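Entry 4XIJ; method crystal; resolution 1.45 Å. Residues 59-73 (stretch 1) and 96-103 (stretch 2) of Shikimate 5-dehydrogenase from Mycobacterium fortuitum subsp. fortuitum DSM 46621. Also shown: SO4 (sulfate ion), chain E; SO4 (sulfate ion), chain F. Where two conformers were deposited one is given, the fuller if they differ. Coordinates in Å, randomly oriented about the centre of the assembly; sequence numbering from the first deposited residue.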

ATOM      1  N   LEU A  59     -10.506 -15.928 -13.970  1.00  8.93           N
ATOM      2  CA  LEU A  59     -10.993 -14.664 -14.484  0.59  8.89           C
ATOM      3  C   LEU A  59      -9.909 -14.014 -15.368  1.00  8.82           C
ATOM      4  O   LEU A  59     -10.164 -13.611 -16.516  1.00 10.30           O
ATOM      5  N   VAL A  60      -8.696 -13.863 -14.825  1.00  9.02           N
ATOM      6  CA  VAL A  60      -7.653 -13.156 -15.572  1.00  9.23           C
ATOM      7  C   VAL A  60      -7.219 -13.954 -16.801  1.00  9.67           C
ATOM      8  O   VAL A  60      -6.943 -13.361 -17.849  1.00  9.76           O
ATOM      9  N   SER A  61      -7.226 -15.290 -16.689  1.00  8.91           N
ATOM     10  CA  SER A  61      -6.785 -16.136 -17.787  1.00 11.40           C
ATOM     11  C   SER A  61      -7.637 -15.924 -19.007  1.00 13.89           C
ATOM     12  O   SER A  61      -7.132 -16.044 -20.106  1.00 15.27           O
ATOM     13  N   ALA A  62      -8.909 -15.581 -18.810  1.00 13.53           N
ATOM     14  CA  ALA A  62      -9.836 -15.458 -19.931  1.00 15.14           C
ATOM     15  C   ALA A  62      -9.833 -14.078 -20.626  1.00 14.14           C
ATOM     16  O   ALA A  62     -10.485 -13.901 -21.691  1.00 17.25           O
ATOM     17  N   LEU A  63      -9.098 -13.121 -20.067  1.00 12.66           N
ATOM     18  CA  LEU A  63      -9.159 -11.748 -20.583  1.00 12.35           C
ATOM     19  C   LEU A  63      -8.405 -11.621 -21.902  1.00 14.76           C
ATOM     20  O   LEU A  63      -7.247 -12.070 -22.019  1.00 15.81           O
ATOM     21  N   GLY A  64      -9.041 -10.949 -22.861  1.00 14.36           N
ATOM     22  CA  GLY A  64      -8.442 -10.715 -24.157  1.00 15.27           C
ATOM     23  C   GLY A  64      -7.403  -9.612 -24.150  1.00 13.99           C
ATOM     24  O   GLY A  64      -7.178  -8.964 -23.113  1.00 12.92           O
ATOM     25  N   PRO A  65      -6.745  -9.408 -25.304  1.00 14.20           N
ATOM     26  CA  PRO A  65      -5.587  -8.506 -25.406  1.00 14.53           C
ATOM     27  C   PRO A  65      -5.934  -7.038 -25.121  1.00 14.30           C
ATOM     28  O   PRO A  65      -5.039  -6.291 -24.739  1.00 14.51           O
ATOM     29  N   GLU A  66      -7.211  -6.670 -25.180  1.00 13.58           N
ATOM     30  CA  GLU A  66      -7.578  -5.298 -24.858  1.00 13.92           C
ATOM     31  C   GLU A  66      -7.396  -4.943 -23.375  1.00 11.72           C
ATOM     32  O   GLU A  66      -7.326  -3.744 -23.029  1.00 12.05           O
ATOM     33  N   TRP A  67      -7.278  -5.962 -22.523  1.00 10.62           N
ATOM     34  CA  TRP A  67      -7.092  -5.732 -21.091  1.00  9.81           C
ATOM     35  C   TRP A  67      -5.649  -5.396 -20.849  1.00 11.30           C
ATOM     36  O   TRP A  67      -4.750  -6.231 -21.089  1.00 12.06           O
ATOM     37  N   VAL A  68      -5.425  -4.195 -20.308  1.00 10.54           N
ATOM     38  CA  VAL A  68      -4.087  -3.655 -20.164  1.00 10.64           C
ATOM     39  C   VAL A  68      -3.557  -3.825 -18.745  1.00  8.70           C
ATOM     40  O   VAL A  68      -2.348  -3.895 -18.540  1.00 11.24           O
ATOM     41  N   GLY A  69      -4.430  -3.819 -17.741  1.00  8.25           N
ATOM     42  CA  GLY A  69      -3.967  -3.852 -16.353  1.00  8.12           C
ATOM     43  C   GLY A  69      -5.111  -4.121 -15.398  1.00  7.88           C
ATOM     44  O   GLY A  69      -6.268  -3.846 -15.737  1.00  8.58           O
ATOM     45  N   LEU A  70      -4.772  -4.672 -14.236  1.00  7.92           N
ATOM     46  CA  LEU A  70      -5.717  -4.879 -13.154  1.00  8.55           C
ATOM     47  C   LEU A  70      -5.135  -4.430 -11.839  1.00  8.23           C
ATOM     48  O   LEU A  70      -3.958  -4.693 -11.556  1.00  8.39           O
ATOM     49  N   SER A  71      -5.943  -3.779 -11.022  1.00  7.59           N
ATOM     50  CA  SER A  71      -5.649  -3.593  -9.620  0.50  7.50           C
ATOM     51  C   SER A  71      -6.272  -4.756  -8.860  1.00  8.56           C
ATOM     52  O   SER A  71      -7.338  -5.225  -9.238  1.00  9.20           O
ATOM     53  N   VAL A  72      -5.629  -5.208  -7.806  1.00  8.37           N
ATOM     54  CA  VAL A  72      -6.175  -6.348  -7.068  1.00  8.73           C
ATOM     55  C   VAL A  72      -6.202  -5.965  -5.611  1.00  9.17           C
ATOM     56  O   VAL A  72      -5.202  -5.486  -5.060  1.00 10.07           O
ATOM     57  N   THR A  73      -7.334  -6.156  -4.967  1.00  8.89           N
ATOM     58  CA  THR A  73      -7.380  -5.892  -3.538  1.00  9.50           C
ATOM     59  C   THR A  73      -7.766  -7.180  -2.802  1.00 10.13           C
ATOM     60  O   THR A  73      -7.815  -8.262  -3.409  1.00 10.21           O
ATOM     61  N   SER A  96       2.930 -10.841  -2.035  1.00 10.00           N
ATOM     62  CA  SER A  96       1.589 -10.675  -2.602  1.00  9.65           C
ATOM     63  C   SER A  96       1.684  -9.570  -3.640  1.00  9.21           C
ATOM     64  O   SER A  96       2.643  -8.813  -3.647  1.00  9.58           O
ATOM     65  N   ALA A  97       0.668  -9.470  -4.499  1.00  9.21           N
ATOM     66  CA  ALA A  97       0.631  -8.474  -5.567  1.00  8.57           C
ATOM     67  C   ALA A  97      -0.701  -7.740  -5.619  1.00  9.11           C
ATOM     68  O   ALA A  97      -1.774  -8.379  -5.607  1.00 10.54           O
ATOM     69  N   ASN A  98      -0.651  -6.408  -5.695  1.00  7.56           N
ATOM     70  CA  ASN A  98      -1.890  -5.664  -5.863  1.00  7.56           C
ATOM     71  C   ASN A  98      -2.074  -5.134  -7.287  1.00  7.09           C
ATOM     72  O   ASN A  98      -2.968  -4.335  -7.529  1.00  7.38           O
ATOM     73  N   THR A  99      -1.228  -5.588  -8.211  1.00  7.70           N
ATOM     74  CA  THR A  99      -1.183  -5.045  -9.566  1.00  7.98           C
ATOM     75  C   THR A  99      -0.823  -6.136 -10.536  1.00  7.34           C
ATOM     76  O   THR A  99       0.109  -6.914 -10.283  1.00  8.96           O
ATOM     77  N   LEU A 100      -1.573  -6.195 -11.639  1.00  7.58           N
ATOM     78  CA  LEU A 100      -1.245  -7.113 -12.749  1.00  7.34           C
ATOM     79  C   LEU A 100      -1.182  -6.291 -14.007  1.00  8.13           C
ATOM     80  O   LEU A 100      -2.131  -5.567 -14.307  1.00  9.29           O
ATOM     81  N   VAL A 101      -0.041  -6.350 -14.690  1.00  8.86           N
ATOM     82  CA  VAL A 101       0.133  -5.529 -15.889  1.00 10.97           C
ATOM     83  C   VAL A 101       0.319  -6.418 -17.108  1.00 10.61           C
ATOM     84  O   VAL A 101       1.150  -7.324 -17.087  1.00 11.24           O
ATOM     85  N   ARG A 102      -0.402  -6.147 -18.196  1.00 11.57           N
ATOM     86  CA  ARG A 102      -0.182  -6.907 -19.412  1.00 13.30           C
ATOM     87  C   ARG A 102       1.181  -6.521 -20.061  1.00 14.34           C
ATOM     88  O   ARG A 102       1.533  -5.330 -20.221  1.00 16.69           O
ATOM     89  N   MET A 103       1.957  -7.550 -20.374  1.00 13.24           N
ATOM     90  CA  MET A 103       3.263  -7.395 -21.010  0.55 14.08           C
ATOM     91  C   MET A 103       3.118  -7.279 -22.492  1.00 14.97           C
ATOM     92  O   MET A 103       2.098  -7.751 -23.047  1.00 13.98           O
TER

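Side-chain packing between residues 59-73 and 96-103 of shikimate 5-dehydrogenase. The strand of the first stretch, which runs through Gly69 to Val72, is antiparallel to strand 99-102 (174°), and main-chain hydrogen bonds fix the register that the side chains follow: Leu70 N to Leu100 O and Leu100 N to Leu70 O, both 2.8 Å, with Arg102 N to Val68 O (3.0 Å) and Val72 N to Asn98 O (2.8 Å) to either side of that pair. Apolar contacts: Leu70 and Leu100 share one face of the sheet, both with chi1 m and chi2 t. Leu100 CD1 is the meeting point, 4.1 Å from Leu70 CD1, 4.0 Å from Val72 CG2 and 4.2 Å from Val60 CG2; Val60 (chi1 t) points toward the second stretch from the helix, and Val72 (chi1 t) points sideways. The other face carries Ser71 (m), Thr99 (m) and Val101 (t). Gly69, paired with Val101, adds no side chain there. Polar contacts: Arg102 (t, p, t, chi4 -76°) points toward the first stretch and reaches the carbonyls around the Gly64-Trp67 type I turn. Arg102 NH2 donates to Gly64 O (3.0 Å) and Trp67 O (2.9 Å), both at the guanidinium edge, while Arg102 NH1 makes a weak hydrogen bond to Leu63 O (3.4 Å). One side chain thus ties the end of its strand to the turn, whereas the Trp67 ring (chi1 m) leads away. Within the second stretch, Thr99 OG1 donates to Asn98 OD1 (2.8 Å). Water and sulfates: water 1 lies 2.9 Å from Val68 O and 2.7 Å from Arg102 O, linking the two backbones. Asn98 (chi1 p) donates from ND2 to O4 of the chain E sulfate (3.1 Å). Thr73 OG1 (chi1 t) lies 2.9 Å from both O2 of that sulfate and O3 of the chain F sulfate; both ions probably come from the crystallisation liquor.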

ATOM      1  CB  LEU A  59     -11.353 -13.752 -13.311  0.59  9.27           C
ATOM      2  CG  LEU A  59     -11.842 -12.370 -13.715  0.59 10.89           C
ATOM      3  CD1 LEU A  59     -13.113 -12.524 -14.501  0.59 11.22           C
ATOM      4  CD2 LEU A  59     -12.065 -11.534 -12.487  0.59 11.26           C
ATOM      5  CB  VAL A  60      -6.446 -12.838 -14.660  1.00  9.66           C
ATOM      6  CG1 VAL A  60      -5.434 -11.972 -15.381  1.00 10.94           C
ATOM      7  CG2 VAL A  60      -6.934 -12.051 -13.393  1.00 10.58           C
ATOM      8  CB  SER A  61      -6.855 -17.634 -17.441  1.00 11.85           C
ATOM      9  OG  SER A  61      -5.948 -18.003 -16.406  1.00 13.95           O
ATOM     10  CB  ALA A  62     -11.234 -15.793 -19.446  1.00 16.20           C
ATOM     11  CB  LEU A  63      -8.605 -10.740 -19.566  1.00 10.98           C
ATOM     12  CG  LEU A  63      -9.295 -10.715 -18.211  1.00  9.98           C
ATOM     13  CD1 LEU A  63      -8.553  -9.697 -17.328  1.00 10.78           C
ATOM     14  CD2 LEU A  63     -10.787 -10.349 -18.323  1.00 10.56           C
ATOM     15  CB  PRO A  65      -5.092  -8.723 -26.847  1.00 15.98           C
ATOM     16  CG  PRO A  65      -6.208  -9.304 -27.549  1.00 16.73           C
ATOM     17  CD  PRO A  65      -7.039 -10.072 -26.595  1.00 15.06           C
ATOM     18  CB  GLU A  66      -9.031  -5.014 -25.290  1.00 15.68           C
ATOM     19  CG  GLU A  66     -10.117  -5.658 -24.474  1.00 18.52           C
ATOM     20  CD  GLU A  66     -10.479  -7.087 -24.880  1.00 20.93           C
ATOM     21  OE1 GLU A  66      -9.662  -7.769 -25.561  1.00 22.09           O
ATOM     22  OE2 GLU A  66     -11.607  -7.526 -24.503  1.00 22.98           O
ATOM     23  CB  TRP A  67      -7.547  -6.962 -20.291  1.00  9.74           C
ATOM     24  CG  TRP A  67      -9.052  -7.046 -20.280  1.00 10.78           C
ATOM     25  CD1 TRP A  67      -9.870  -7.615 -21.241  1.00 10.92           C
ATOM     26  CD2 TRP A  67      -9.917  -6.508 -19.278  1.00 11.36           C
ATOM     27  NE1 TRP A  67     -11.192  -7.462 -20.867  1.00 11.30           N
ATOM     28  CE2 TRP A  67     -11.241  -6.801 -19.661  1.00 11.60           C
ATOM     29  CE3 TRP A  67      -9.697  -5.829 -18.063  1.00 12.22           C
ATOM     30  CZ2 TRP A  67     -12.356  -6.425 -18.879  1.00 12.23           C
ATOM     31  CZ3 TRP A  67     -10.798  -5.453 -17.291  1.00 12.65           C
ATOM     32  CH2 TRP A  67     -12.115  -5.750 -17.713  1.00 12.52           C
ATOM     33  CB  VAL A  68      -4.067  -2.139 -20.549  1.00 11.36           C
ATOM     34  CG1 VAL A  68      -4.893  -1.277 -19.568  1.00 12.42           C
ATOM     35  CG2 VAL A  68      -2.645  -1.608 -20.698  1.00 11.73           C
ATOM     36  CB  LEU A  70      -6.092  -6.361 -13.039  1.00  9.92           C
ATOM     37  CG  LEU A  70      -6.635  -7.023 -14.290  1.00 11.48           C
ATOM     38  CD1 LEU A  70      -6.563  -8.543 -14.138  1.00 12.91           C
ATOM     39  CD2 LEU A  70      -8.060  -6.534 -14.509  1.00 11.62           C
ATOM     40  CB  SER A  71      -6.210  -2.258  -9.138  0.50  6.29           C
ATOM     41  OG  SER A  71      -5.698  -1.183  -9.953  0.50  6.69           O
ATOM     42  CB  VAL A  72      -5.325  -7.616  -7.259  1.00  9.27           C
ATOM     43  CG1 VAL A  72      -5.893  -8.776  -6.404  1.00  9.98           C
ATOM     44  CG2 VAL A  72      -5.270  -8.040  -8.750  1.00  9.50           C
ATOM     45  CB  THR A  73      -8.340  -4.691  -3.246  1.00 10.28           C
ATOM     46  OG1 THR A  73      -8.201  -4.320  -1.871  1.00 12.34           O
ATOM     47  CG2 THR A  73      -9.842  -5.002  -3.564  1.00 10.65           C
ATOM     48  CB  SER A  96       0.535 -10.318  -1.505  1.00 10.74           C
ATOM     49  OG  SER A  96       0.717  -8.965  -1.103  1.00 14.96           O
ATOM     50  CB  ALA A  97       0.903  -9.136  -6.947  1.00  8.55           C
ATOM     51  CB  ASN A  98      -1.953  -4.490  -4.875  1.00  7.90           C
ATOM     52  CG  ASN A  98      -1.048  -3.332  -5.311  1.00  8.01           C
ATOM     53  OD1 ASN A  98      -0.046  -3.562  -5.971  1.00  8.45           O
ATOM     54  ND2 ASN A  98      -1.413  -2.099  -4.986  1.00  9.92           N
ATOM     55  CB  THR A  99      -0.129  -3.923  -9.715  1.00  7.85           C
ATOM     56  OG1 THR A  99      -0.335  -2.911  -8.712  1.00  8.13           O
ATOM     57  CG2 THR A  99      -0.213  -3.232 -11.119  1.00 10.31           C
ATOM     58  CB  LEU A 100      -2.284  -8.228 -12.873  1.00  8.54           C
ATOM     59  CG  LEU A 100      -2.273  -9.265 -11.743  1.00  8.66           C
ATOM     60  CD1 LEU A 100      -3.560 -10.105 -11.782  1.00 10.45           C
ATOM     61  CD2 LEU A 100      -1.010 -10.118 -11.855  1.00  9.68           C
ATOM     62  CB  VAL A 101       1.351  -4.580 -15.793  1.00 12.67           C
ATOM     63  CG1 VAL A 101       1.421  -3.646 -17.078  1.00 13.05           C
ATOM     64  CG2 VAL A 101       1.234  -3.748 -14.533  1.00 14.06           C
ATOM     65  CB  ARG A 102      -1.327  -6.663 -20.382  1.00 15.55           C
ATOM     66  CG  ARG A 102      -1.502  -7.780 -21.458  1.00 16.61           C
ATOM     67  CD  ARG A 102      -1.868  -9.064 -20.766  1.00 18.39           C
ATOM     68  NE  ARG A 102      -2.440 -10.099 -21.619  1.00 18.29           N
ATOM     69  CZ  ARG A 102      -3.701 -10.085 -22.074  1.00 18.73           C
ATOM     70  NH1 ARG A 102      -4.133 -11.093 -22.827  1.00 18.11           N
ATOM     71  NH2 ARG A 102      -4.531  -9.061 -21.805  1.00 19.69           N
ATOM     72  CB  MET A 103       4.158  -8.573 -20.645  0.55 14.30           C
ATOM     73  CG  MET A 103       4.596  -8.604 -19.187  0.55 16.38           C
ATOM     74  SD  MET A 103       5.438  -7.088 -18.712  0.55 18.04           S
ATOM     75  CE  MET A 103       4.039  -6.174 -18.103  0.55 18.12           C
TER
HETATM   76  S   SO4 E 304      -5.071  -2.033  -2.444  0.55 20.15           S
HETATM   77  O1  SO4 E 304      -5.213  -0.693  -1.815  0.55 22.24           O
HETATM   78  O2  SO4 E 304      -5.690  -3.009  -1.493  0.55 17.29           O
HETATM   79  O3  SO4 E 304      -5.776  -2.123  -3.756  0.55 21.55           O
HETATM   80  O4  SO4 E 304      -3.650  -2.159  -2.795  0.55 17.50           O
HETATM   81  S   SO4 F 305      -9.789  -1.255  -0.444  0.72 25.74           S
HETATM   82  O1  SO4 F 305     -10.238   0.115  -0.723  0.72 25.85           O
HETATM   83  O2  SO4 F 305     -10.379  -1.727   0.801  0.72 28.13           O
HETATM   84  O3  SO4 F 305     -10.025  -2.142  -1.577  0.72 24.21           O
HETATM   85  O4  SO4 F 305      -8.340  -1.175  -0.222  0.72 28.29           O
HETATM   86  O   HOH W   1      -0.065  -3.208 -20.225  1.00 22.84           O